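Local coordinates for flavin-nucleotide-binding protein (Azotobacter vinelandii, PDB 6RK0) that binds FAD and heme b and probably serves as a low-potential terminal oxidase associated with the iron-only nitrogenase, at residues 49-54 with 80-85; 85-90 with 117-122. All coordinates share one frame; numbering follows the deposited sequence.

Contact 1 (49-54 with 80-85); sequences CMMNGV and FKALEH
Two first torsions aim sulfur-bearing side chains of 49-54 at the methyl of Ala82: in Cys49, SG is anti to the backbone N (chi1 -172°), while in Met51, CG is anti to the carbonyl carbon (chi1 -60°). The CB of Ala82 points at the strand and meets both. Cys49 SG comes to 3.7 Å from Ala82 CB, and Met51 CG lies 3.8 Å from the same Ala82 CB. Farther along the side chain, Met51 SD is 4.1 Å from Ala82 CB. The contact thus illustrates how one methyl can mediate close approach of a helix to a strand: no hydrogen bond crosses it, and Cys49 and Met51, two residues apart on the strand, both rest on the same methyl. Beyond Met51 the chain reverses through a type I' turn, closed by Val54 N bonding to Met51 O at 3.0 Å. The Met51 side chain also touches Arg78, an FAD-binding residue, and lies about 4 Å from the bound FAD at nearest atoms. The arrangement is a helix, 78-82, packed on the strand end of a tight beta hairpin, beside the flavin site of a fold related to pyridoxamine 5'-phosphate oxidase.

Contact 2 (85-90 with 117-122); sequences HQDICL and LGRAEL
Arg119 lies across the chain of 85-87, and its course from CB outward is a compact example of one long side chain serving several partners. Its CB is 3.7 Å from Asp87 OD1. With CG anti to the backbone N (chi1 -171°), the bend at chi2 (65°) sets CD 3.4 Å from Gln86 O, and the one at chi3 turns NE toward Asp87. In a salt bridge, NE donates to Asp87 OD1 at 2.9 Å, nearly along the C-O axis of the acceptor. Gln86 N, which has no hydrogen-bonding partner in the model, lies over the centre of one guanidinium face, near CZ. NH2 reaches the same Asp87 OD1 at 3.1 Å from above the carboxylate plane, whereas NH1 packs against His85 C and makes a weak bond to Glu84 O. NE and NH2 thus grip one oxygen side-on, with the carboxylate and guanidinium planes 71° apart; OD2 forms a second salt bridge, with Arg18, an FAD-binding residue. An alanine in place of Asp87 would probably leave both Arg119 and Arg18 without their carboxylate mate and the guanidinium freer to turn. Nearby, a water links Gln86 O to Ala120 N. Ile88 and Gly118 form an antiparallel hydrogen-bonded pair: Ile88 N donates to Gly118 O at 2.9 Å and Gly118 N returns a bond to Ile88 O at 3.2 Å. On one face Leu117 CD2 touches Cys89 SG at 3.7 Å; on the face that carries Ile88, Ile88 CD1 meets Ala120 CB at 4.0 Å. Chemically, the carboxylate bridges two arginines, one of them at the flavin site, and is likely to be held ionised by their charges.

From the N terminus, strand 44-51 runs into its turn, and the chain passes through strands 54-65 and 68-74 before helix 78-82 returns to it; there contact 1 closes a loop of 25 intervening residues. Contact 2 opens at once, since His85 belongs to both, and closes at the base of the next hairpin, where strand 108-118 comes back beside strand 88-100. The two loops are therefore in series, neither nested nor crossed. The centres of contacts 1 and 2 lie about 9 Å apart. Gln86 OE1 accepts a probable hydrogen bond from Met50 N, connecting contact 2 to the strand of contact 1. Together they tie helix 78-82 onto, and both hairpins into, one antiparallel sheet, and both contacts touch the second subunit.

Contact 1 (49-54 with 80-85)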
ATOM      1  N   CYS A  49      -2.973 -13.696   2.311  1.00  8.64           N
ATOM      2  CA  CYS A  49      -2.750 -15.123   2.546  1.00  8.95           C
ATOM      3  C   CYS A  49      -3.483 -15.488   3.828  1.00  9.40           C
ATOM      4  O   CYS A  49      -3.312 -14.819   4.849  1.00  9.78           O
ATOM      5  CB  CYS A  49      -1.246 -15.397   2.642  1.00 10.00           C
ATOM      6  SG  CYS A  49      -0.850 -17.174   2.698  1.00 11.31           S
ATOM      7  N   MET A  50      -4.269 -16.572   3.780  1.00  9.79           N
ATOM      8  CA  MET A  50      -4.963 -17.052   4.971  1.00 10.51           C
ATOM      9  C   MET A  50      -3.988 -17.761   5.889  1.00 10.94           C
ATOM     10  O   MET A  50      -3.393 -18.772   5.490  1.00 12.13           O
ATOM     11  CB  MET A  50      -6.071 -18.022   4.538  1.00 13.52           C
ATOM     12  CG  MET A  50      -6.693 -18.827   5.666  1.00 24.78           C
ATOM     13  SD  MET A  50      -7.574 -17.811   6.830  1.00 51.06           S
ATOM     14  CE  MET A  50      -8.327 -16.765   5.684  1.00 32.61           C
ATOM     15  N   MET A  51      -3.793 -17.219   7.090  1.00 10.48           N
ATOM     16  CA  MET A  51      -2.879 -17.760   8.091  1.00 10.90           C
ATOM     17  C   MET A  51      -3.514 -17.580   9.447  1.00 10.70           C
ATOM     18  O   MET A  51      -4.065 -16.509   9.737  1.00 10.47           O
ATOM     19  CB  MET A  51      -1.527 -17.034   8.061  1.00 11.36           C
ATOM     20  CG  MET A  51      -0.830 -17.149   6.709  1.00 12.54           C
ATOM     21  SD  MET A  51       0.787 -16.364   6.639  1.00 12.75           S
ATOM     22  CE  MET A  51       0.346 -14.610   6.699  1.00 12.63           C
ATOM     23  N   ASN A  52      -3.490 -18.623  10.266  1.00 11.28           N
ATOM     24  CA  ASN A  52      -4.038 -18.518  11.607  1.00 11.75           C
ATOM     25  C   ASN A  52      -5.478 -18.013  11.599  1.00 11.49           C
ATOM     26  O   ASN A  52      -5.862 -17.224  12.461  1.00 12.54           O
ATOM     27  CB  ASN A  52      -3.153 -17.670  12.502  1.00 12.55           C
ATOM     28  CG  ASN A  52      -3.431 -17.871  13.970  1.00 13.79           C
ATOM     29  OD1 ASN A  52      -3.989 -18.883  14.399  1.00 15.57           O
ATOM     30  ND2 ASN A  52      -3.004 -16.909  14.765  1.00 15.10           N
ATOM     31  N   GLY A  53      -6.251 -18.430  10.605  1.00 11.70           N
ATOM     32  CA  GLY A  53      -7.657 -18.117  10.532  1.00 12.05           C
ATOM     33  C   GLY A  53      -7.991 -16.729  10.028  1.00 11.96           C
ATOM     34  O   GLY A  53      -9.173 -16.366  10.051  1.00 12.65           O
ATOM     35  N   VAL A  54      -7.011 -15.958   9.551  1.00 10.66           N
ATOM     36  CA  VAL A  54      -7.235 -14.580   9.097  1.00 10.67           C
ATOM     37  C   VAL A  54      -6.646 -14.406   7.705  1.00  9.76           C
ATOM     38  O   VAL A  54      -5.533 -14.862   7.444  1.00  9.44           O
ATOM     39  CB  VAL A  54      -6.575 -13.584  10.081  1.00 12.25           C
ATOM     40  CG1 VAL A  54      -6.594 -12.145   9.583  1.00 12.96           C
ATOM     41  CG2 VAL A  54      -7.255 -13.674  11.446  1.00 13.84           C
ATOM     42  N   PHE A  80       5.727 -18.139   3.675  1.00 11.32           N
ATOM     43  CA  PHE A  80       6.347 -19.037   2.714  1.00 11.91           C
ATOM     44  C   PHE A  80       5.880 -20.462   2.907  1.00 13.28           C
ATOM     45  O   PHE A  80       5.728 -21.202   1.936  1.00 16.19           O
ATOM     46  CB  PHE A  80       7.863 -18.848   2.780  1.00 12.11           C
ATOM     47  CG  PHE A  80       8.246 -17.441   2.425  1.00 12.04           C
ATOM     48  CD1 PHE A  80       8.217 -17.033   1.098  1.00 12.33           C
ATOM     49  CD2 PHE A  80       8.471 -16.496   3.432  1.00 12.68           C
ATOM     50  CE1 PHE A  80       8.434 -15.708   0.781  1.00 12.58           C
ATOM     51  CE2 PHE A  80       8.660 -15.186   3.116  1.00 13.45           C
ATOM     52  CZ  PHE A  80       8.650 -14.777   1.799  1.00 13.40           C
ATOM     53  N   LYS A  81       5.569 -20.856   4.133  1.00 13.16           N
ATOM     54  CA  LYS A  81       4.917 -22.149   4.342  1.00 15.13           C
ATOM     55  C   LYS A  81       3.468 -22.145   3.843  1.00 15.38           C
ATOM     56  O   LYS A  81       3.013 -23.074   3.169  1.00 18.13           O
ATOM     57  CB  LYS A  81       4.979 -22.511   5.821  1.00 18.07           C
ATOM     58  CG  LYS A  81       4.330 -23.835   6.088  1.00 23.73           C
ATOM     59  CD  LYS A  81       4.448 -24.258   7.545  1.00 32.37           C
ATOM     60  CE  LYS A  81       3.748 -25.600   7.764  1.00 39.87           C
ATOM     61  NZ  LYS A  81       3.858 -26.072   9.172  1.00 48.24           N
ATOM     62  N   ALA A  82       2.736 -21.094   4.128  1.00 14.00           N
ATOM     63  CA  ALA A  82       1.317 -21.076   3.814  1.00 14.80           C
ATOM     64  C   ALA A  82       1.031 -20.978   2.322  1.00 15.90           C
ATOM     65  O   ALA A  82       0.023 -21.511   1.847  1.00 18.75           O
ATOM     66  CB  ALA A  82       0.639 -19.954   4.579  1.00 15.34           C
ATOM     67  N   LEU A  83       1.899 -20.339   1.551  1.00 15.44           N
ATOM     68  CA  LEU A  83       1.568 -20.102   0.149  1.00 15.97           C
ATOM     69  C   LEU A  83       1.612 -21.381  -0.678  1.00 16.35           C
ATOM     70  O   LEU A  83       1.034 -21.415  -1.762  1.00 15.70           O
ATOM     71  CB  LEU A  83       2.409 -18.968  -0.431  1.00 17.02           C
ATOM     72  CG  LEU A  83       3.902 -19.193  -0.512  1.00 16.70           C
ATOM     73  CD1 LEU A  83       4.302 -20.082  -1.680  1.00 20.58           C
ATOM     74  CD2 LEU A  83       4.661 -17.820  -0.668  1.00 15.90           C
ATOM     75  N   GLU A  84       2.233 -22.443  -0.180  1.00 20.51           N
ATOM     76  CA  GLU A  84       2.339 -23.622  -1.027  1.00 22.11           C
ATOM     77  C   GLU A  84       0.997 -24.325  -1.235  1.00 20.40           C
ATOM     78  O   GLU A  84       0.844 -25.100  -2.184  1.00 24.23           O
ATOM     79  CB  GLU A  84       3.412 -24.566  -0.481  1.00 31.44           C
ATOM     80  CG  GLU A  84       4.813 -23.982  -0.640  1.00 42.88           C
ATOM     81  CD  GLU A  84       5.896 -25.023  -0.485  1.00 54.51           C
ATOM     82  OE1 GLU A  84       6.100 -25.480   0.659  1.00 49.54           O
ATOM     83  OE2 GLU A  84       6.531 -25.383  -1.504  1.00 67.60           O
ATOM     84  N   HIS A  85       0.029 -24.070  -0.376  1.00 17.14           N
ATOM     85  CA  HIS A  85      -1.207 -24.839  -0.366  1.00 19.15           C
ATOM     86  C   HIS A  85      -2.470 -23.997  -0.542  1.00 15.68           C
ATOM     87  O   HIS A  85      -3.570 -24.481  -0.259  1.00 18.05           O
ATOM     88  CB  HIS A  85      -1.273 -25.673   0.908  1.00 30.07           C
ATOM     89  CG  HIS A  85      -0.068 -26.545   1.100  1.00 43.38           C
ATOM     90  ND1 HIS A  85       0.249 -27.572   0.237  1.00 53.37           N
ATOM     91  CD2 HIS A  85       0.918 -26.518   2.029  1.00 49.92           C
ATOM     92  CE1 HIS A  85       1.366 -28.152   0.636  1.00 57.49           C
ATOM     93  NE2 HIS A  85       1.792 -27.532   1.722  1.00 51.60           N
TER

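Contact 2 (85-90 with 117-122)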
ATOM      1  N   HIS A  85       0.029 -24.070  -0.376  1.00 17.14           N
ATOM      2  CA  HIS A  85      -1.207 -24.839  -0.366  1.00 19.15           C
ATOM      3  C   HIS A  85      -2.470 -23.997  -0.542  1.00 15.68           C
ATOM      4  O   HIS A  85      -3.570 -24.481  -0.259  1.00 18.05           O
ATOM      5  CB  HIS A  85      -1.273 -25.673   0.908  1.00 30.07           C
ATOM      6  CG  HIS A  85      -0.068 -26.545   1.100  1.00 43.38           C
ATOM      7  ND1 HIS A  85       0.249 -27.572   0.237  1.00 53.37           N
ATOM      8  CD2 HIS A  85       0.918 -26.518   2.029  1.00 49.92           C
ATOM      9  CE1 HIS A  85       1.366 -28.152   0.636  1.00 57.49           C
ATOM     10  NE2 HIS A  85       1.792 -27.532   1.722  1.00 51.60           N
ATOM     11  N   GLN A  86      -2.352 -22.768  -1.036  1.00 12.87           N
ATOM     12  CA  GLN A  86      -3.534 -21.942  -1.271  1.00 12.01           C
ATOM     13  C   GLN A  86      -3.241 -20.936  -2.370  1.00 10.96           C
ATOM     14  O   GLN A  86      -2.112 -20.469  -2.515  1.00 11.89           O
ATOM     15  CB  GLN A  86      -3.968 -21.201  -0.001  1.00 12.00           C
ATOM     16  CG  GLN A  86      -2.965 -20.162   0.447  1.00 12.11           C
ATOM     17  CD  GLN A  86      -3.426 -19.473   1.711  1.00 12.28           C
ATOM     18  OE1 GLN A  86      -4.209 -18.498   1.656  1.00 13.30           O
ATOM     19  NE2 GLN A  86      -3.034 -19.998   2.863  1.00 12.59           N
ATOM     20  N   ASP A  87      -4.287 -20.565  -3.095  1.00 10.67           N
ATOM     21  CA  ASP A  87      -4.204 -19.462  -4.029  1.00 10.96           C
ATOM     22  C   ASP A  87      -4.231 -18.148  -3.240  1.00 10.52           C
ATOM     23  O   ASP A  87      -5.042 -17.973  -2.326  1.00 11.26           O
ATOM     24  CB  ASP A  87      -5.376 -19.473  -5.014  1.00 11.83           C
ATOM     25  CG  ASP A  87      -5.289 -20.553  -6.081  1.00 12.89           C
ATOM     26  OD1 ASP A  87      -4.392 -21.430  -6.015  1.00 13.47           O
ATOM     27  OD2 ASP A  87      -6.147 -20.543  -6.998  1.00 14.76           O
ATOM     28  N   ILE A  88      -3.334 -17.241  -3.604  1.00 10.07           N
ATOM     29  CA  ILE A  88      -3.182 -15.941  -2.956  1.00 10.08           C
ATOM     30  C   ILE A  88      -3.578 -14.811  -3.894  1.00  9.80           C
ATOM     31  O   ILE A  88      -3.825 -14.993  -5.090  1.00 10.26           O
ATOM     32  CB  ILE A  88      -1.762 -15.756  -2.403  1.00 10.63           C
ATOM     33  CG1 ILE A  88      -0.725 -15.782  -3.533  1.00 11.59           C
ATOM     34  CG2 ILE A  88      -1.481 -16.757  -1.284  1.00 11.40           C
ATOM     35  CD1 ILE A  88       0.656 -15.304  -3.137  1.00 13.90           C
ATOM     36  N   CYS A  89      -3.600 -13.608  -3.316  1.00  9.85           N
ATOM     37  CA  CYS A  89      -3.758 -12.367  -4.069  1.00  9.30           C
ATOM     38  C   CYS A  89      -2.552 -11.503  -3.744  1.00  9.02           C
ATOM     39  O   CYS A  89      -2.284 -11.238  -2.579  1.00 10.43           O
ATOM     40  CB  CYS A  89      -5.027 -11.652  -3.634  1.00  9.59           C
ATOM     41  SG  CYS A  89      -5.330 -10.034  -4.426  1.00  9.76           S
ATOM     42  N   LEU A  90      -1.872 -11.007  -4.768  1.00  8.55           N
ATOM     43  CA  LEU A  90      -0.783 -10.038  -4.604  1.00  8.50           C
ATOM     44  C   LEU A  90      -1.273  -8.741  -5.250  1.00  8.12           C
ATOM     45  O   LEU A  90      -1.540  -8.700  -6.462  1.00  8.59           O
ATOM     46  CB  LEU A  90       0.502 -10.578  -5.225  1.00  9.20           C
ATOM     47  CG  LEU A  90       1.753  -9.727  -5.014  1.00  9.86           C
ATOM     48  CD1 LEU A  90       3.003 -10.597  -5.114  1.00 11.25           C
ATOM     49  CD2 LEU A  90       1.819  -8.569  -6.022  1.00 10.47           C
ATOM     50  N   LEU A 117      -3.437 -13.110  -9.147  1.00  9.67           N
ATOM     51  CA  LEU A 117      -4.018 -14.225  -8.416  1.00 10.25           C
ATOM     52  C   LEU A 117      -3.333 -15.531  -8.800  1.00 10.51           C
ATOM     53  O   LEU A 117      -2.895 -15.708  -9.945  1.00 11.58           O
ATOM     54  CB  LEU A 117      -5.503 -14.381  -8.756  1.00 11.75           C
ATOM     55  CG  LEU A 117      -6.374 -13.182  -8.415  1.00 12.85           C
ATOM     56  CD1 LEU A 117      -7.807 -13.547  -8.524  1.00 15.44           C
ATOM     57  CD2 LEU A 117      -6.036 -12.476  -7.070  1.00 15.35           C
ATOM     58  N   GLY A 118      -3.309 -16.453  -7.857  1.00 10.72           N
ATOM     59  CA  GLY A 118      -2.955 -17.823  -8.194  1.00 11.28           C
ATOM     60  C   GLY A 118      -2.055 -18.464  -7.172  1.00 10.67           C
ATOM     61  O   GLY A 118      -1.960 -18.053  -6.018  1.00 11.03           O
ATOM     62  N   ARG A 119      -1.400 -19.532  -7.614  1.00 10.79           N
ATOM     63  CA  ARG A 119      -0.605 -20.366  -6.729  1.00 11.06           C
ATOM     64  C   ARG A 119       0.860 -19.974  -6.893  1.00 10.71           C
ATOM     65  O   ARG A 119       1.463 -20.201  -7.952  1.00 11.56           O
ATOM     66  CB  ARG A 119      -0.823 -21.842  -7.055  1.00 11.92           C
ATOM     67  CG  ARG A 119      -0.207 -22.807  -6.064  1.00 13.19           C
ATOM     68  CD  ARG A 119      -0.827 -22.735  -4.691  1.00 13.84           C
ATOM     69  NE  ARG A 119      -2.271 -22.926  -4.695  1.00 13.69           N
ATOM     70  CZ  ARG A 119      -2.883 -24.044  -4.310  1.00 15.35           C
ATOM     71  NH1 ARG A 119      -2.182 -25.108  -3.907  1.00 17.76           N
ATOM     72  NH2 ARG A 119      -4.222 -24.074  -4.322  1.00 17.28           N
ATOM     73  N   ALA A 120       1.431 -19.394  -5.843  1.00 10.71           N
ATOM     74  CA  ALA A 120       2.833 -19.054  -5.835  1.00 10.90           C
ATOM     75  C   ALA A 120       3.668 -20.315  -5.627  1.00 11.86           C
ATOM     76  O   ALA A 120       3.177 -21.357  -5.184  1.00 13.58           O
ATOM     77  CB  ALA A 120       3.096 -18.035  -4.728  1.00 11.74           C
ATOM     78  N   GLU A 121       4.952 -20.189  -5.944  1.00 12.71           N
ATOM     79  CA  GLU A 121       5.907 -21.280  -5.892  1.00 14.57           C
ATOM     80  C   GLU A 121       7.165 -20.835  -5.176  1.00 12.73           C
ATOM     81  O   GLU A 121       7.643 -19.723  -5.406  1.00 13.92           O
ATOM     82  CB  GLU A 121       6.326 -21.697  -7.339  1.00 18.32           C
ATOM     83  CG  GLU A 121       5.126 -22.055  -8.230  1.00 23.61           C
ATOM     84  CD  GLU A 121       5.477 -22.269  -9.699  1.00 29.77           C
ATOM     85  OE1 GLU A 121       6.682 -22.390 -10.058  1.00 33.02           O
ATOM     86  OE2 GLU A 121       4.516 -22.318 -10.514  1.00 33.87           O
ATOM     87  N   LEU A 122       7.714 -21.697  -4.328  1.00 12.35           N
ATOM     88  CA  LEU A 122       8.984 -21.382  -3.674  1.00 12.74           C
ATOM     89  C   LEU A 122      10.152 -21.828  -4.540  1.00 13.00           C
ATOM     90  O   LEU A 122      10.090 -22.846  -5.220  1.00 15.25           O
ATOM     91  CB  LEU A 122       9.152 -22.118  -2.358  1.00 14.95           C
ATOM     92  CG  LEU A 122       8.184 -21.732  -1.270  1.00 17.94           C
ATOM     93  CD1 LEU A 122       8.498 -22.544  -0.020  1.00 20.71           C
ATOM     94  CD2 LEU A 122       8.145 -20.215  -0.975  1.00 18.33           C
TER
HETATM   95  O   HOH W   1       0.248 -19.319  -3.315  1.00 12.04           O